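PDB 5NTH: putative aminopeptidase from Leishmania major, which probably acts as a manganese-dependent leucyl aminopeptidase of the M17 family, removing amino acids from the N-terminal ends of peptides. Local coordinates for residues G433-D438 against F495-L500; E440-M445 against C456-Y461. All coordinates share one frame; numbering follows the deposited sequence.

Contact 1 of 2, residues G433-D438 against F495-L500; sequences GVYASD and FVEQHL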
ATOM      1  N   GLY A 433     -12.282  14.228 -22.440  1.00 26.12           N
ATOM      2  CA  GLY A 433     -13.600  14.290 -21.794  1.00 26.25           C
ATOM      3  C   GLY A 433     -14.162  15.686 -21.889  1.00 25.56           C
ATOM      4  O   GLY A 433     -13.489  16.641 -21.509  1.00 26.10           O
ATOM      5  N   VAL A 434     -15.363  15.808 -22.443  1.00 24.64           N
ATOM      6  CA  VAL A 434     -15.983  17.097 -22.616  1.00 24.31           C
ATOM      7  C   VAL A 434     -17.161  17.197 -21.661  1.00 24.49           C
ATOM      8  O   VAL A 434     -18.064  16.355 -21.652  1.00 23.55           O
ATOM      9  CB  VAL A 434     -16.453  17.322 -24.051  1.00 24.53           C
ATOM     10  CG1 VAL A 434     -17.130  18.684 -24.173  1.00 24.75           C
ATOM     11  CG2 VAL A 434     -15.282  17.232 -25.011  1.00 24.55           C
ATOM     12  N   TYR A 435     -17.118  18.244 -20.854  1.00 24.98           N
ATOM     13  CA  TYR A 435     -18.123  18.535 -19.853  1.00 25.05           C
ATOM     14  C   TYR A 435     -18.712  19.847 -20.282  1.00 25.62           C
ATOM     15  O   TYR A 435     -18.059  20.886 -20.190  1.00 26.23           O
ATOM     16  CB  TYR A 435     -17.500  18.672 -18.475  1.00 24.59           C
ATOM     17  CG  TYR A 435     -18.441  19.203 -17.403  1.00 24.10           C
ATOM     18  CD1 TYR A 435     -19.314  18.354 -16.711  1.00 23.46           C
ATOM     19  CD2 TYR A 435     -18.416  20.541 -17.053  1.00 24.05           C
ATOM     20  CE1 TYR A 435     -20.129  18.833 -15.724  1.00 23.77           C
ATOM     21  CE2 TYR A 435     -19.235  21.037 -16.065  1.00 24.11           C
ATOM     22  CZ  TYR A 435     -20.091  20.187 -15.402  1.00 24.13           C
ATOM     23  OH  TYR A 435     -20.896  20.731 -14.426  1.00 24.03           O
ATOM     24  N   ALA A 436     -19.948  19.794 -20.749  1.00 26.00           N
ATOM     25  CA  ALA A 436     -20.496  20.886 -21.522  1.00 26.25           C
ATOM     26  C   ALA A 436     -21.867  21.262 -21.046  1.00 25.53           C
ATOM     27  O   ALA A 436     -22.735  20.402 -20.991  1.00 24.22           O
ATOM     28  CB  ALA A 436     -20.560  20.463 -22.976  1.00 26.62           C
ATOM     29  N   SER A 437     -22.065  22.553 -20.781  1.00 26.35           N
ATOM     30  CA  SER A 437     -23.366  23.087 -20.301  1.00 27.55           C
ATOM     31  C   SER A 437     -24.433  23.302 -21.367  1.00 28.96           C
ATOM     32  O   SER A 437     -25.462  23.846 -21.060  1.00 30.87           O
ATOM     33  CB  SER A 437     -23.154  24.449 -19.647  1.00 27.09           C
ATOM     34  OG  SER A 437     -22.713  25.357 -20.647  1.00 27.11           O
ATOM     35  N   ASP A 438     -24.181  22.935 -22.618  1.00 30.83           N
ATOM     36  CA  ASP A 438     -25.134  23.149 -23.695  1.00 31.20           C
ATOM     37  C   ASP A 438     -24.979  21.975 -24.657  1.00 30.89           C
ATOM     38  O   ASP A 438     -23.901  21.778 -25.214  1.00 30.22           O
ATOM     39  CB  ASP A 438     -24.796  24.477 -24.351  1.00 33.18           C
ATOM     40  CG  ASP A 438     -25.767  24.877 -25.451  1.00 35.60           C
ATOM     41  OD1 ASP A 438     -25.647  24.364 -26.607  1.00 37.91           O
ATOM     42  OD2 ASP A 438     -26.610  25.760 -25.167  1.00 36.92           O
ATOM     43  N   PHE A 495     -16.429  22.215 -10.871  1.00 22.55           N
ATOM     44  CA  PHE A 495     -15.728  23.110  -9.999  1.00 22.61           C
ATOM     45  C   PHE A 495     -15.473  24.378 -10.766  1.00 22.79           C
ATOM     46  O   PHE A 495     -15.834  25.422 -10.315  1.00 22.74           O
ATOM     47  CB  PHE A 495     -14.407  22.537  -9.506  1.00 22.63           C
ATOM     48  CG  PHE A 495     -13.697  23.457  -8.580  1.00 22.63           C
ATOM     49  CD1 PHE A 495     -12.887  24.478  -9.075  1.00 22.61           C
ATOM     50  CD2 PHE A 495     -13.899  23.371  -7.211  1.00 22.64           C
ATOM     51  CE1 PHE A 495     -12.248  25.372  -8.209  1.00 22.52           C
ATOM     52  CE2 PHE A 495     -13.260  24.253  -6.349  1.00 22.66           C
ATOM     53  CZ  PHE A 495     -12.437  25.262  -6.854  1.00 22.63           C
ATOM     54  N   VAL A 496     -14.882  24.265 -11.950  1.00 23.61           N
ATOM     55  CA  VAL A 496     -14.526  25.439 -12.766  1.00 23.58           C
ATOM     56  C   VAL A 496     -15.763  26.201 -13.211  1.00 23.80           C
ATOM     57  O   VAL A 496     -15.784  27.416 -13.250  1.00 23.62           O
ATOM     58  CB  VAL A 496     -13.748  25.066 -14.038  1.00 23.64           C
ATOM     59  CG1 VAL A 496     -13.181  26.319 -14.684  1.00 23.94           C
ATOM     60  CG2 VAL A 496     -12.597  24.114 -13.734  1.00 23.54           C
ATOM     61  N   GLU A 497     -16.801  25.482 -13.565  1.00 24.46           N
ATOM     62  CA  GLU A 497     -18.020  26.150 -13.963  1.00 25.52           C
ATOM     63  C   GLU A 497     -18.533  27.147 -12.912  1.00 26.04           C
ATOM     64  O   GLU A 497     -19.063  28.205 -13.263  1.00 27.03           O
ATOM     65  CB  GLU A 497     -19.101  25.136 -14.243  1.00 26.07           C
ATOM     66  CG  GLU A 497     -20.269  25.701 -15.012  1.00 26.21           C
ATOM     67  CD  GLU A 497     -21.323  24.654 -15.274  1.00 26.82           C
ATOM     68  OE1 GLU A 497     -21.255  23.580 -14.639  1.00 27.29           O
ATOM     69  OE2 GLU A 497     -22.225  24.902 -16.119  1.00 27.95           O
ATOM     70  N   GLN A 498     -18.357  26.850 -11.629  1.00 25.50           N
ATOM     71  CA  GLN A 498     -18.940  27.719 -10.619  1.00 25.08           C
ATOM     72  C   GLN A 498     -18.308  29.084 -10.564  1.00 24.89           C
ATOM     73  O   GLN A 498     -18.865  29.959  -9.938  1.00 25.53           O
ATOM     74  CB  GLN A 498     -18.851  27.101  -9.236  1.00 25.44           C
ATOM     75  CG  GLN A 498     -19.431  25.714  -9.089  1.00 25.77           C
ATOM     76  CD  GLN A 498     -20.741  25.543  -9.833  1.00 26.60           C
ATOM     77  OE1 GLN A 498     -20.768  24.950 -10.917  1.00 29.04           O
ATOM     78  NE2 GLN A 498     -21.818  26.076  -9.285  1.00 26.09           N
ATOM     79  N   HIS A 499     -17.159  29.282 -11.203  1.00 24.75           N
ATOM     80  CA  HIS A 499     -16.426  30.549 -11.081  1.00 24.98           C
ATOM     81  C   HIS A 499     -16.647  31.456 -12.273  1.00 24.59           C
ATOM     82  O   HIS A 499     -16.023  32.507 -12.377  1.00 23.69           O
ATOM     83  CB  HIS A 499     -14.947  30.271 -10.733  1.00 25.48           C
ATOM     84  CG  HIS A 499     -14.817  29.523  -9.434  1.00 26.52           C
ATOM     85  ND1 HIS A 499     -14.962  30.136  -8.207  1.00 26.95           N
ATOM     86  CD2 HIS A 499     -14.718  28.196  -9.173  1.00 26.76           C
ATOM     87  CE1 HIS A 499     -14.907  29.225  -7.250  1.00 27.16           C
ATOM     88  NE2 HIS A 499     -14.764  28.038  -7.811  1.00 26.75           N
ATOM     89  N   LEU A 500     -17.570  31.064 -13.148  1.00 24.99           N
ATOM     90  CA  LEU A 500     -17.918  31.894 -14.291  1.00 26.06           C
ATOM     91  C   LEU A 500     -18.720  33.053 -13.770  1.00 26.90           C
ATOM     92  O   LEU A 500     -19.724  32.851 -13.091  1.00 26.81           O
ATOM     93  CB  LEU A 500     -18.775  31.168 -15.326  1.00 25.51           C
ATOM     94  CG  LEU A 500     -18.253  29.844 -15.866  1.00 25.34           C
ATOM     95  CD1 LEU A 500     -19.375  29.079 -16.534  1.00 24.91           C
ATOM     96  CD2 LEU A 500     -17.092  30.049 -16.816  1.00 25.60           C
TER
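Tyr435 and Ser437, near the end of strand 432-436 and just beyond it, meet helix 488-497 through the side chain of Glu497. Along the second segment, Phe495 and Val496 come first and turn to other neighbours, Phe495 to Tyr470 and Met477, Val496 to Leu395. Glu497 then reaches across to the strand. Its chain is extended beyond CG, which carries the carboxylate to the rim of the tyrosine ring, with the two planes almost perpendicular (89°). Tyr435 OH donates to Glu497 OE1 at 2.9 Å, arriving nearly in line with the C-O bond. Glu497 OE2 lies 3.7 Å from Ser437 CB, a van der Waals contact only, and is hydrogen-bonded instead to Tyr461 OH, so that two tyrosine hydroxyls hold the carboxylate, one at each oxygen. Ser437 OG is engaged by Phe508 N. After Glu497 the chain folds into a type I beta turn ending at Leu500, whose N bonds to Glu497 O at 3.2 Å; within it, His499 ND1 is hydrogen-bonded to Ser378 OG. Helix 391-404 packs against Val496 and Leu500, while strand 508-512 pairs with strand 432-436 and brings Phe508 against Glu497 and Leu500.

Contact 2 of 2, residues E440-M445 against C456-Y461; sequences EAEKDM and CYPVLY
Glu442 and Met445, one helical turn apart, face Pro458 and Cys456 inside a beta-alpha-beta crossover: strand 432-436 leads into helix 439-452, and the chain returns as strand 456-458, parallel to the first and next to it in the sheet. Helix and returning strand run in opposed directions, pairing Glu442 with Pro458 at 6.8 Å between CA atoms and Met445 with Cys456 at 7.3 Å, likewise between CA atoms. Glu442 CG stands anti to the backbone N (chi1 -178°), and the extended chain crosses the pyrrolidine ring at about a right angle. Its contact is made by the aliphatic stem as well as the carboxylate: Glu442 CG lies 3.9 Å from Pro458 CG, and Glu442 OE2 comes to 3.6 Å from Pro458 CB. The contact of Met445 is different. Its CG touches Cys456 SG at 4.2 Å, but bends at chi2 (65°) and chi3 (74°) then carry the thioether end away from the strand, and the side chain packs against Val509, Leu530 and Phe534. The thiol sulfur, 4.0 Å from Met445 O, forms no hydrogen bond across the contact; the Cys456 side chain also packs on Leu530, on helix 528-536. Pro458 is shared with the subunit interface, since it packs on Tyr457 of the second subunit and Tyr457 on that subunit's Pro458. The same boundary supplies the main charge partner of Glu442, whose OE1 forms a salt bridge with Arg110 NH1 of the second subunit, an interaction that would be expected to favour the ionised carboxylate. A water sits between helix and strand, 2.9 Å from Glu442 OE1 and 2.8 Å from Val459 O.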
ATOM      1  N   GLU A 440     -25.830  21.386 -27.613  1.00 30.55           N
ATOM      2  CA  GLU A 440     -25.428  21.725 -28.979  1.00 31.52           C
ATOM      3  C   GLU A 440     -23.905  21.960 -29.017  1.00 31.98           C
ATOM      4  O   GLU A 440     -23.221  21.496 -29.913  1.00 32.66           O
ATOM      5  CB  GLU A 440     -26.224  22.928 -29.524  1.00 30.27           C
ATOM      6  N   ALA A 441     -23.378  22.658 -28.025  1.00 32.07           N
ATOM      7  CA  ALA A 441     -21.941  22.875 -27.952  1.00 32.77           C
ATOM      8  C   ALA A 441     -21.148  21.559 -27.680  1.00 32.16           C
ATOM      9  O   ALA A 441     -20.054  21.394 -28.171  1.00 31.60           O
ATOM     10  CB  ALA A 441     -21.625  23.955 -26.921  1.00 32.34           C
ATOM     11  N   GLU A 442     -21.724  20.632 -26.929  1.00 32.17           N
ATOM     12  CA  GLU A 442     -21.177  19.292 -26.766  1.00 32.89           C
ATOM     13  C   GLU A 442     -21.082  18.568 -28.117  1.00 33.30           C
ATOM     14  O   GLU A 442     -19.996  18.178 -28.515  1.00 33.81           O
ATOM     15  CB  GLU A 442     -22.063  18.510 -25.805  1.00 34.08           C
ATOM     16  CG  GLU A 442     -21.639  17.097 -25.458  1.00 35.86           C
ATOM     17  CD  GLU A 442     -22.602  16.443 -24.463  1.00 36.94           C
ATOM     18  OE1 GLU A 442     -22.649  16.897 -23.300  1.00 38.63           O
ATOM     19  OE2 GLU A 442     -23.308  15.473 -24.827  1.00 37.32           O
ATOM     20  N   LYS A 443     -22.202  18.398 -28.820  1.00 33.21           N
ATOM     21  CA  LYS A 443     -22.198  17.791 -30.161  1.00 33.14           C
ATOM     22  C   LYS A 443     -21.166  18.404 -31.096  1.00 31.53           C
ATOM     23  O   LYS A 443     -20.514  17.677 -31.859  1.00 31.15           O
ATOM     24  CB  LYS A 443     -23.553  17.958 -30.836  1.00 35.54           C
ATOM     25  CG  LYS A 443     -24.577  16.902 -30.478  1.00 38.46           C
ATOM     26  CD  LYS A 443     -25.987  17.369 -30.907  1.00 42.30           C
ATOM     27  CE  LYS A 443     -27.125  16.552 -30.301  1.00 42.97           C
ATOM     28  NZ  LYS A 443     -26.845  16.183 -28.881  1.00 43.21           N
ATOM     29  N   ASP A 444     -21.054  19.736 -31.055  1.00 29.94           N
ATOM     30  CA  ASP A 444     -20.149  20.485 -31.940  1.00 29.99           C
ATOM     31  C   ASP A 444     -18.668  20.268 -31.647  1.00 28.56           C
ATOM     32  O   ASP A 444     -17.839  20.271 -32.550  1.00 29.54           O
ATOM     33  CB  ASP A 444     -20.416  21.991 -31.870  1.00 30.81           C
ATOM     34  CG  ASP A 444     -21.710  22.430 -32.617  1.00 32.18           C
ATOM     35  OD1 ASP A 444     -22.346  21.639 -33.399  1.00 31.29           O
ATOM     36  OD2 ASP A 444     -22.073  23.620 -32.385  1.00 32.52           O
ATOM     37  N   MET A 445     -18.337  20.141 -30.380  1.00 27.83           N
ATOM     38  CA  MET A 445     -16.996  19.848 -29.986  1.00 27.49           C
ATOM     39  C   MET A 445     -16.675  18.403 -30.361  1.00 26.41           C
ATOM     40  O   MET A 445     -15.614  18.153 -30.880  1.00 25.17           O
ATOM     41  CB  MET A 445     -16.809  20.116 -28.507  1.00 28.00           C
ATOM     42  CG  MET A 445     -15.365  20.082 -28.069  1.00 29.05           C
ATOM     43  SD  MET A 445     -14.307  21.374 -28.761  1.00 30.93           S
ATOM     44  CE  MET A 445     -14.787  22.846 -27.877  1.00 30.65           C
ATOM     45  N   CYS A 456     -12.610  13.240 -28.801  1.00 29.04           N
ATOM     46  CA  CYS A 456     -13.452  13.832 -27.791  1.00 28.43           C
ATOM     47  C   CYS A 456     -14.567  12.903 -27.474  1.00 26.86           C
ATOM     48  O   CYS A 456     -15.025  12.164 -28.341  1.00 24.99           O
ATOM     49  CB  CYS A 456     -14.139  15.046 -28.350  1.00 29.68           C
ATOM     50  SG  CYS A 456     -13.206  16.507 -28.123  1.00 34.53           S
ATOM     51  N   TYR A 457     -15.068  13.006 -26.245  1.00 26.56           N
ATOM     52  CA  TYR A 457     -16.240  12.242 -25.882  1.00 26.12           C
ATOM     53  C   TYR A 457     -16.885  12.885 -24.700  1.00 24.78           C
ATOM     54  O   TYR A 457     -16.174  13.265 -23.789  1.00 24.41           O
ATOM     55  CB  TYR A 457     -15.897  10.794 -25.601  1.00 26.87           C
ATOM     56  CG  TYR A 457     -17.111   9.961 -25.652  1.00 28.12           C
ATOM     57  CD1 TYR A 457     -17.582   9.475 -26.853  1.00 28.98           C
ATOM     58  CD2 TYR A 457     -17.854   9.715 -24.503  1.00 29.14           C
ATOM     59  CE1 TYR A 457     -18.758   8.719 -26.914  1.00 30.10           C
ATOM     60  CE2 TYR A 457     -19.032   8.973 -24.544  1.00 29.95           C
ATOM     61  CZ  TYR A 457     -19.482   8.484 -25.751  1.00 30.29           C
ATOM     62  OH  TYR A 457     -20.609   7.731 -25.796  1.00 31.33           O
ATOM     63  N   PRO A 458     -18.225  13.032 -24.730  1.00 24.17           N
ATOM     64  CA  PRO A 458     -18.995  13.630 -23.650  1.00 24.03           C
ATOM     65  C   PRO A 458     -18.831  12.960 -22.300  1.00 22.99           C
ATOM     66  O   PRO A 458     -18.819  11.759 -22.223  1.00 22.68           O
ATOM     67  CB  PRO A 458     -20.449  13.431 -24.120  1.00 24.53           C
ATOM     68  CG  PRO A 458     -20.368  13.439 -25.604  1.00 24.48           C
ATOM     69  CD  PRO A 458     -19.116  12.663 -25.851  1.00 24.56           C
ATOM     70  N   VAL A 459     -18.719  13.736 -21.244  1.00 22.65           N
ATOM     71  CA  VAL A 459     -18.921  13.162 -19.915  1.00 23.14           C
ATOM     72  C   VAL A 459     -20.091  13.811 -19.179  1.00 22.84           C
ATOM     73  O   VAL A 459     -20.419  14.962 -19.408  1.00 21.97           O
ATOM     74  CB  VAL A 459     -17.669  13.202 -19.011  1.00 22.98           C
ATOM     75  CG1 VAL A 459     -16.650  12.206 -19.512  1.00 23.05           C
ATOM     76  CG2 VAL A 459     -17.113  14.617 -18.891  1.00 22.93           C
ATOM     77  N   LEU A 460     -20.641  13.037 -18.251  1.00 22.99           N
ATOM     78  CA  LEU A 460     -21.824  13.396 -17.502  1.00 23.29           C
ATOM     79  C   LEU A 460     -21.857  14.876 -17.122  1.00 23.70           C
ATOM     80  O   LEU A 460     -20.938  15.354 -16.511  1.00 24.06           O
ATOM     81  CB  LEU A 460     -21.895  12.528 -16.256  1.00 23.05           C
ATOM     82  CG  LEU A 460     -23.160  12.685 -15.413  1.00 22.95           C
ATOM     83  CD1 LEU A 460     -24.411  12.307 -16.207  1.00 23.20           C
ATOM     84  CD2 LEU A 460     -23.052  11.878 -14.131  1.00 22.44           C
ATOM     85  N   TYR A 461     -22.896  15.603 -17.540  1.00 24.33           N
ATOM     86  CA  TYR A 461     -23.141  16.968 -17.046  1.00 24.63           C
ATOM     87  C   TYR A 461     -24.363  16.884 -16.123  1.00 25.67           C
ATOM     88  O   TYR A 461     -25.475  16.558 -16.577  1.00 26.60           O
ATOM     89  CB  TYR A 461     -23.386  17.957 -18.183  1.00 24.45           C
ATOM     90  CG  TYR A 461     -23.620  19.393 -17.726  1.00 23.89           C
ATOM     91  CD1 TYR A 461     -22.564  20.261 -17.524  1.00 23.55           C
ATOM     92  CD2 TYR A 461     -24.918  19.881 -17.509  1.00 23.89           C
ATOM     93  CE1 TYR A 461     -22.781  21.562 -17.111  1.00 23.46           C
ATOM     94  CE2 TYR A 461     -25.147  21.177 -17.072  1.00 23.21           C
ATOM     95  CZ  TYR A 461     -24.081  21.997 -16.881  1.00 23.13           C
ATOM     96  OH  TYR A 461     -24.315  23.244 -16.479  1.00 22.63           O
TER
HETATM   97  O   HOH W   1     -20.936  17.214 -21.020  1.00 30.70           O

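Overall arrangement
Contacts 1 and 2 lie in the catalytic domain, with centres about 11 Å apart, and contact 2 is nested within the chain loop that contact 1 closes. They share one sheet: Val434 O and Val459 N, 2.7 Å apart, probably form a hydrogen bond between its neighbouring strands. Tyr461 also bridges them, its CD1 lying 3.3 Å from Tyr435 CZ. Both reach the second subunit, where the arginine that pairs with contact 2, Arg110 of that subunit, also bonds to Ala436 O of contact 1. Neither contact touches the manganese ions or actinonin directly, yet Phe495 of contact 1 packs on Arg392, a residue of the bicarbonate pocket, and strand 412-417, just before Leu419 of the actinonin pocket, belongs to the same sheet.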